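Local coordinates for protein pectate lyase 47 (Bacillus sp. TS-47, PDB 1VBL) that probably cleaves pectate by calcium-dependent beta-elimination, as a thermostable, secreted member of polysaccharide lyase family 1, at residues T36-L41 against L69-N74; I241-N246 against H275-K280. One frame throughout, in Å; residues are numbered along the deposited sequence.

Interaction 1: T36-L41 against L69-N74; sequences TNRTEL and LNVDDN
Two waters meet NH1 of R38, and through them the arginine reaches the polar side of 69-74. Water 1 accepts from R38 NH1 at 3.0 Å and donates to the backbone oxygen D72 O at 2.6 Å. Water 2, at the guanidinium edge and in its plane, accepts from NH1 and donates weakly to D73 OD1. That carboxylate oxygen itself stands 4.2 Å from R38 NH1 and well out of the guanidinium plane, so any attraction is probably between charges alone, with no N-H pointing at the acid. R38 gets there by stretching out: CG is anti to the backbone N (chi1 -179°) and the chain stays extended to NE. Its CB packs on CG2 of V71 at 3.7 Å. The R38 and L69 side chains cross at about a right angle, R38 CG meeting L69 CD2 at 4.0 Å, while R38 CD lies against the carbonyl oxygen of L69. Next to this crossing, L41 CD2 meets L69 CD2 at 4.0 Å. The helix start is fixed by N37, the N-cap residue, whose OD1 accepts from E40 N with an N-H...O angle of 175°. R125, on helix 110-126, adds further bonds: its O accepts from R38 NE, while its guanidinium bonds V71 O and forms a salt bridge with D73. Helix 38-44, which follows strand 32-35, is thereby joined both to the loop leaving strand 66-68 and to helix 110-126.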
loop_
_atom_site.group_PDB
_atom_site.type_symbol
_atom_site.label_atom_id
_atom_site.label_comp_id
_atom_site.label_asym_id
_atom_site.label_seq_id
_atom_site.Cartn_x
_atom_site.Cartn_y
_atom_site.Cartn_z
ATOM N N THR A 36 -6.755 6.467 -21.742
ATOM C CA THR A 36 -5.561 7.304 -21.756
ATOM C C THR A 36 -5.631 8.529 -20.836
ATOM O O THR A 36 -4.674 9.299 -20.755
ATOM C CB THR A 36 -5.263 7.789 -23.192
ATOM O OG1 THR A 36 -6.338 8.617 -23.648
ATOM C CG2 THR A 36 -5.126 6.600 -24.135
ATOM N N ASN A 37 -6.757 8.715 -20.153
ATOM C CA ASN A 37 -6.907 9.844 -19.239
ATOM C C ASN A 37 -7.979 9.577 -18.189
ATOM O O ASN A 37 -8.701 8.588 -18.268
ATOM C CB ASN A 37 -7.230 11.132 -20.011
ATOM C CG ASN A 37 -8.528 11.041 -20.786
ATOM O OD1 ASN A 37 -9.578 10.734 -20.227
ATOM N ND2 ASN A 37 -8.462 11.321 -22.086
ATOM N N ARG A 38 -8.079 10.470 -17.210
ATOM C CA ARG A 38 -9.038 10.323 -16.123
ATOM C C ARG A 38 -10.473 10.091 -16.572
ATOM O O ARG A 38 -11.139 9.175 -16.093
ATOM C CB ARG A 38 -8.990 11.548 -15.204
ATOM C CG ARG A 38 -9.947 11.452 -14.021
ATOM C CD ARG A 38 -9.791 12.622 -13.061
ATOM N NE ARG A 38 -10.766 12.547 -11.978
ATOM C CZ ARG A 38 -12.077 12.702 -12.139
ATOM N NH1 ARG A 38 -12.578 12.950 -13.344
ATOM N NH2 ARG A 38 -12.889 12.597 -11.097
ATOM N N THR A 39 -10.957 10.925 -17.487
ATOM C CA THR A 39 -12.329 10.784 -17.957
ATOM C C THR A 39 -12.599 9.414 -18.571
ATOM O O THR A 39 -13.577 8.757 -18.222
ATOM C CB THR A 39 -12.676 11.875 -18.989
ATOM O OG1 THR A 39 -12.550 13.163 -18.375
ATOM C CG2 THR A 39 -14.099 11.699 -19.491
ATOM N N GLU A 40 -11.732 8.981 -19.480
ATOM C CA GLU A 40 -11.912 7.686 -20.127
ATOM C C GLU A 40 -11.875 6.553 -19.107
ATOM O O GLU A 40 -12.583 5.554 -19.248
ATOM C CB GLU A 40 -10.830 7.467 -21.188
ATOM C CG GLU A 40 -10.722 8.604 -22.200
ATOM C CD GLU A 40 -9.796 8.276 -23.356
ATOM O OE1 GLU A 40 -8.774 7.605 -23.183
ATOM O OE2 GLU A 40 -10.140 8.764 -24.542
ATOM N N LEU A 41 -11.049 6.712 -18.077
ATOM C CA LEU A 41 -10.936 5.694 -17.039
ATOM C C LEU A 41 -12.252 5.588 -16.279
ATOM O O LEU A 41 -12.784 4.493 -16.096
ATOM C CB LEU A 41 -9.795 6.040 -16.073
ATOM C CG LEU A 41 -9.622 5.151 -14.834
ATOM C CD1 LEU A 41 -9.433 3.699 -15.249
ATOM C CD2 LEU A 41 -8.421 5.633 -14.027
ATOM N N LEU A 69 -4.555 11.714 -12.468
ATOM C CA LEU A 69 -5.897 11.813 -11.906
ATOM C C LEU A 69 -6.180 13.180 -11.303
ATOM O O LEU A 69 -7.318 13.492 -10.955
ATOM C CB LEU A 69 -6.094 10.727 -10.845
ATOM C CG LEU A 69 -5.995 9.307 -11.404
ATOM C CD1 LEU A 69 -6.073 8.282 -10.276
ATOM C CD2 LEU A 69 -7.115 9.096 -12.415
ATOM N N ASN A 70 -5.136 13.993 -11.183
ATOM C CA ASN A 70 -5.254 15.333 -10.621
ATOM C C ASN A 70 -5.542 16.321 -11.761
ATOM O O ASN A 70 -4.777 17.259 -11.989
ATOM C CB ASN A 70 -3.939 15.701 -9.931
ATOM C CG ASN A 70 -4.106 16.763 -8.868
ATOM O OD1 ASN A 70 -3.200 17.566 -8.638
ATOM N ND2 ASN A 70 -5.253 16.764 -8.197
ATOM N N VAL A 71 -6.643 16.099 -12.476
ATOM C CA VAL A 71 -7.021 16.952 -13.601
ATOM C C VAL A 71 -8.513 17.267 -13.583
ATOM O O VAL A 71 -9.300 16.536 -12.971
ATOM C CB VAL A 71 -6.692 16.271 -14.953
ATOM C CG1 VAL A 71 -5.201 15.967 -15.040
ATOM C CG2 VAL A 71 -7.498 14.986 -15.100
ATOM N N ASP A 72 -8.910 18.347 -14.255
ATOM C CA ASP A 72 -10.321 18.702 -14.295
ATOM C C ASP A 72 -11.063 17.824 -15.292
ATOM O O ASP A 72 -10.490 16.896 -15.865
ATOM C CB ASP A 72 -10.519 20.188 -14.636
ATOM C CG ASP A 72 -9.857 20.595 -15.941
ATOM O OD1 ASP A 72 -9.913 19.820 -16.915
ATOM O OD2 ASP A 72 -9.296 21.711 -15.993
ATOM N N ASP A 73 -12.341 18.117 -15.500
ATOM C CA ASP A 73 -13.153 17.327 -16.411
ATOM C C ASP A 73 -12.731 17.447 -17.872
ATOM O O ASP A 73 -13.190 16.685 -18.723
ATOM C CB ASP A 73 -14.625 17.689 -16.225
ATOM C CG ASP A 73 -15.105 17.410 -14.813
ATOM O OD1 ASP A 73 -14.994 16.242 -14.374
ATOM O OD2 ASP A 73 -15.578 18.351 -14.138
ATOM N N ASN A 74 -11.853 18.401 -18.162
ATOM C CA ASN A 74 -11.344 18.568 -19.517
ATOM C C ASN A 74 -9.955 17.937 -19.553
ATOM O O ASN A 74 -9.181 18.145 -20.486
ATOM C CB ASN A 74 -11.270 20.048 -19.894
ATOM C CG ASN A 74 -12.643 20.677 -20.041
ATOM O OD1 ASN A 74 -13.496 20.166 -20.768
ATOM N ND2 ASN A 74 -12.862 21.793 -19.354
HETATM O O HOH W 1 -11.155 14.354 -15.612
HETATM O O HOH W 2 -15.508 12.884 -14.044
#

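Interaction 2: I241-N246 against H275-K280; sequences ITISYN and HHNYYK
S244 and H275 form a parallel bridge between neighbouring strands, and the tight part of the contact runs from there through the turn just beyond. I243 O accepts twice, from H275 N nearly in line with its C=O and from N277 ND2, which sits well above the carbonyl plane. Y245 N then bonds H275 O at 3.1 Å, and Y278 N closes on N246 O at 2.7 Å. On the bridge residues, S244 CB makes a CH-pi contact over the H275 face, 3.7 Å from the ring centroid. The buried side chains of N246 and N277 run side by side with amide planes 7° apart. N277 OD1 is gripped by N246 N (2.9 Å) and N246 ND2 (3.1 Å), which approach from opposite faces of its plane. Stacked asparagines at such a turn are a hallmark of the pectate lyase parallel beta-helix, and the row extends both ways: N246 OD1 accepts from N205 N, and N277 N donates to N299 OD1. Each asparagine here follows a residue with left-handed backbone angles, Y245 or H276. With Y245 CG anti to the carbonyl carbon (chi1 -72°), its ring lies along H276: H276 CB covers the ring centre, 3.5 Å from the centroid, and Y245 OH covers the centre of the imidazole. ND1 of H275 and ND1 of H276 are hydrogen-bonded at 2.8 Å, and H275 NE2 bonds D12. The looser side belongs to Y245 and Y278, both partly exposed, the Y278 ring leading away from 241-246 toward helix 402-409.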
loop_
_atom_site.group_PDB
_atom_site.type_symbol
_atom_site.label_atom_id
_atom_site.label_comp_id
_atom_site.label_asym_id
_atom_site.label_seq_id
_atom_site.Cartn_x
_atom_site.Cartn_y
_atom_site.Cartn_z
ATOM N N ILE A 241 -6.529 -11.750 -0.298
ATOM C CA ILE A 241 -5.768 -10.854 -1.150
ATOM C C ILE A 241 -4.378 -11.406 -1.439
ATOM O O ILE A 241 -3.744 -11.973 -0.557
ATOM C CB ILE A 241 -5.606 -9.491 -0.453
ATOM C CG1 ILE A 241 -6.988 -8.935 -0.093
ATOM C CG2 ILE A 241 -4.823 -8.531 -1.335
ATOM C CD1 ILE A 241 -6.935 -7.668 0.729
ATOM N N THR A 242 -3.918 -11.247 -2.677
ATOM C CA THR A 242 -2.580 -11.685 -3.053
ATOM C C THR A 242 -1.831 -10.493 -3.643
ATOM O O THR A 242 -2.291 -9.862 -4.595
ATOM C CB THR A 242 -2.605 -12.840 -4.081
ATOM O OG1 THR A 242 -3.115 -14.026 -3.455
ATOM C CG2 THR A 242 -1.189 -13.125 -4.601
ATOM N N ILE A 243 -0.685 -10.184 -3.046
ATOM C CA ILE A 243 0.174 -9.076 -3.463
ATOM C C ILE A 243 1.473 -9.722 -3.927
ATOM O O ILE A 243 2.275 -10.186 -3.109
ATOM C CB ILE A 243 0.446 -8.138 -2.268
ATOM C CG1 ILE A 243 -0.880 -7.555 -1.766
ATOM C CG2 ILE A 243 1.421 -7.037 -2.668
ATOM C CD1 ILE A 243 -0.747 -6.735 -0.503
ATOM N N SER A 244 1.689 -9.743 -5.239
ATOM C CA SER A 244 2.866 -10.409 -5.773
ATOM C C SER A 244 3.649 -9.683 -6.855
ATOM O O SER A 244 3.091 -8.953 -7.672
ATOM C CB SER A 244 2.452 -11.774 -6.313
ATOM O OG SER A 244 1.429 -11.629 -7.283
ATOM N N TYR A 245 4.959 -9.912 -6.852
ATOM C CA TYR A 245 5.847 -9.329 -7.845
ATOM C C TYR A 245 5.699 -7.828 -8.071
ATOM O O TYR A 245 5.771 -7.357 -9.207
ATOM C CB TYR A 245 5.666 -10.071 -9.165
ATOM C CG TYR A 245 6.244 -11.468 -9.141
ATOM C CD1 TYR A 245 7.605 -11.675 -9.339
ATOM C CD2 TYR A 245 5.435 -12.578 -8.903
ATOM C CE1 TYR A 245 8.152 -12.956 -9.304
ATOM C CE2 TYR A 245 5.973 -13.870 -8.864
ATOM C CZ TYR A 245 7.332 -14.046 -9.067
ATOM O OH TYR A 245 7.888 -15.305 -9.037
ATOM N N ASN A 246 5.504 -7.082 -6.988
ATOM C CA ASN A 246 5.380 -5.629 -7.071
ATOM C C ASN A 246 6.659 -4.996 -6.554
ATOM O O ASN A 246 7.420 -5.615 -5.810
ATOM C CB ASN A 246 4.227 -5.122 -6.196
ATOM C CG ASN A 246 2.886 -5.649 -6.635
ATOM O OD1 ASN A 246 2.349 -5.239 -7.668
ATOM N ND2 ASN A 246 2.331 -6.570 -5.853
ATOM N N HIS A 275 4.193 -12.036 -1.788
ATOM C CA HIS A 275 5.378 -12.761 -2.193
ATOM C C HIS A 275 6.066 -12.172 -3.412
ATOM O O HIS A 275 5.434 -11.548 -4.271
ATOM C CB HIS A 275 5.043 -14.251 -2.401
ATOM C CG HIS A 275 4.173 -14.540 -3.588
ATOM N ND1 HIS A 275 4.678 -14.689 -4.862
ATOM C CD2 HIS A 275 2.841 -14.761 -3.685
ATOM C CE1 HIS A 275 3.696 -14.991 -5.692
ATOM N NE2 HIS A 275 2.569 -15.041 -5.003
ATOM N N HIS A 276 7.381 -12.354 -3.448
ATOM C CA HIS A 276 8.221 -11.866 -4.534
ATOM C C HIS A 276 8.130 -10.371 -4.791
ATOM O O HIS A 276 8.284 -9.915 -5.925
ATOM C CB HIS A 276 7.918 -12.636 -5.818
ATOM C CG HIS A 276 8.286 -14.084 -5.741
ATOM N ND1 HIS A 276 7.398 -15.059 -5.336
ATOM C CD2 HIS A 276 9.459 -14.717 -5.972
ATOM C CE1 HIS A 276 8.009 -16.229 -5.322
ATOM N NE2 HIS A 276 9.261 -16.050 -5.704
ATOM N N ASN A 277 7.885 -9.607 -3.734
ATOM C CA ASN A 277 7.808 -8.165 -3.875
ATOM C C ASN A 277 9.193 -7.612 -3.597
ATOM O O ASN A 277 9.970 -8.192 -2.837
ATOM C CB ASN A 277 6.784 -7.577 -2.899
ATOM C CG ASN A 277 5.370 -8.030 -3.210
ATOM O OD1 ASN A 277 4.803 -7.672 -4.244
ATOM N ND2 ASN A 277 4.798 -8.833 -2.322
ATOM N N TYR A 278 9.493 -6.489 -4.231
ATOM C CA TYR A 278 10.781 -5.833 -4.091
ATOM C C TYR A 278 10.583 -4.550 -3.282
ATOM O O TYR A 278 10.009 -3.582 -3.785
ATOM C CB TYR A 278 11.308 -5.510 -5.491
ATOM C CG TYR A 278 12.751 -5.055 -5.608
ATOM C CD1 TYR A 278 13.323 -4.880 -6.867
ATOM C CD2 TYR A 278 13.536 -4.784 -4.483
ATOM C CE1 TYR A 278 14.634 -4.450 -7.016
ATOM C CE2 TYR A 278 14.864 -4.347 -4.620
ATOM C CZ TYR A 278 15.401 -4.183 -5.898
ATOM O OH TYR A 278 16.698 -3.757 -6.076
ATOM N N TYR A 279 11.026 -4.558 -2.025
ATOM C CA TYR A 279 10.924 -3.376 -1.174
ATOM C C TYR A 279 12.300 -2.726 -1.198
ATOM O O TYR A 279 13.279 -3.309 -0.727
ATOM C CB TYR A 279 10.555 -3.752 0.266
ATOM C CG TYR A 279 9.201 -4.409 0.393
ATOM C CD1 TYR A 279 9.060 -5.788 0.250
ATOM C CD2 TYR A 279 8.053 -3.648 0.630
ATOM C CE1 TYR A 279 7.818 -6.397 0.340
ATOM C CE2 TYR A 279 6.798 -4.249 0.716
ATOM C CZ TYR A 279 6.690 -5.626 0.571
ATOM O OH TYR A 279 5.464 -6.241 0.668
ATOM N N LYS A 280 12.372 -1.521 -1.751
ATOM C CA LYS A 280 13.642 -0.822 -1.866
ATOM C C LYS A 280 13.586 0.607 -1.353
ATOM O O LYS A 280 12.847 1.449 -1.870
ATOM C CB LYS A 280 14.104 -0.824 -3.327
ATOM C CG LYS A 280 15.433 -0.108 -3.569
ATOM C CD LYS A 280 15.879 -0.271 -5.016
ATOM C CE LYS A 280 17.169 0.486 -5.301
ATOM N NZ LYS A 280 18.296 0.046 -4.432
#

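In the fold
The two contacts serve one parallel beta-helix by different means. Interaction 1 packs a helix on a loop near the start of the chain's strands and relies on a long arginine, waters and apolar side chains; interaction 2 joins neighbouring coils nearer the middle, stacked backbone to backbone. The centres of interactions 1 and 2 are 28 Å apart and the nearest atoms of interactions 1 and 2 about 16 Å apart, so they do not touch. Neither supplies a ligand to the calcium ion, which is bound by D190, D229 and D233. The side chain of I243 in interaction 2 is about 9 Å from that of D233 and about 13 Å from the ion, whereas the L69 side chain of interaction 1 is about 11 Å from that of D190.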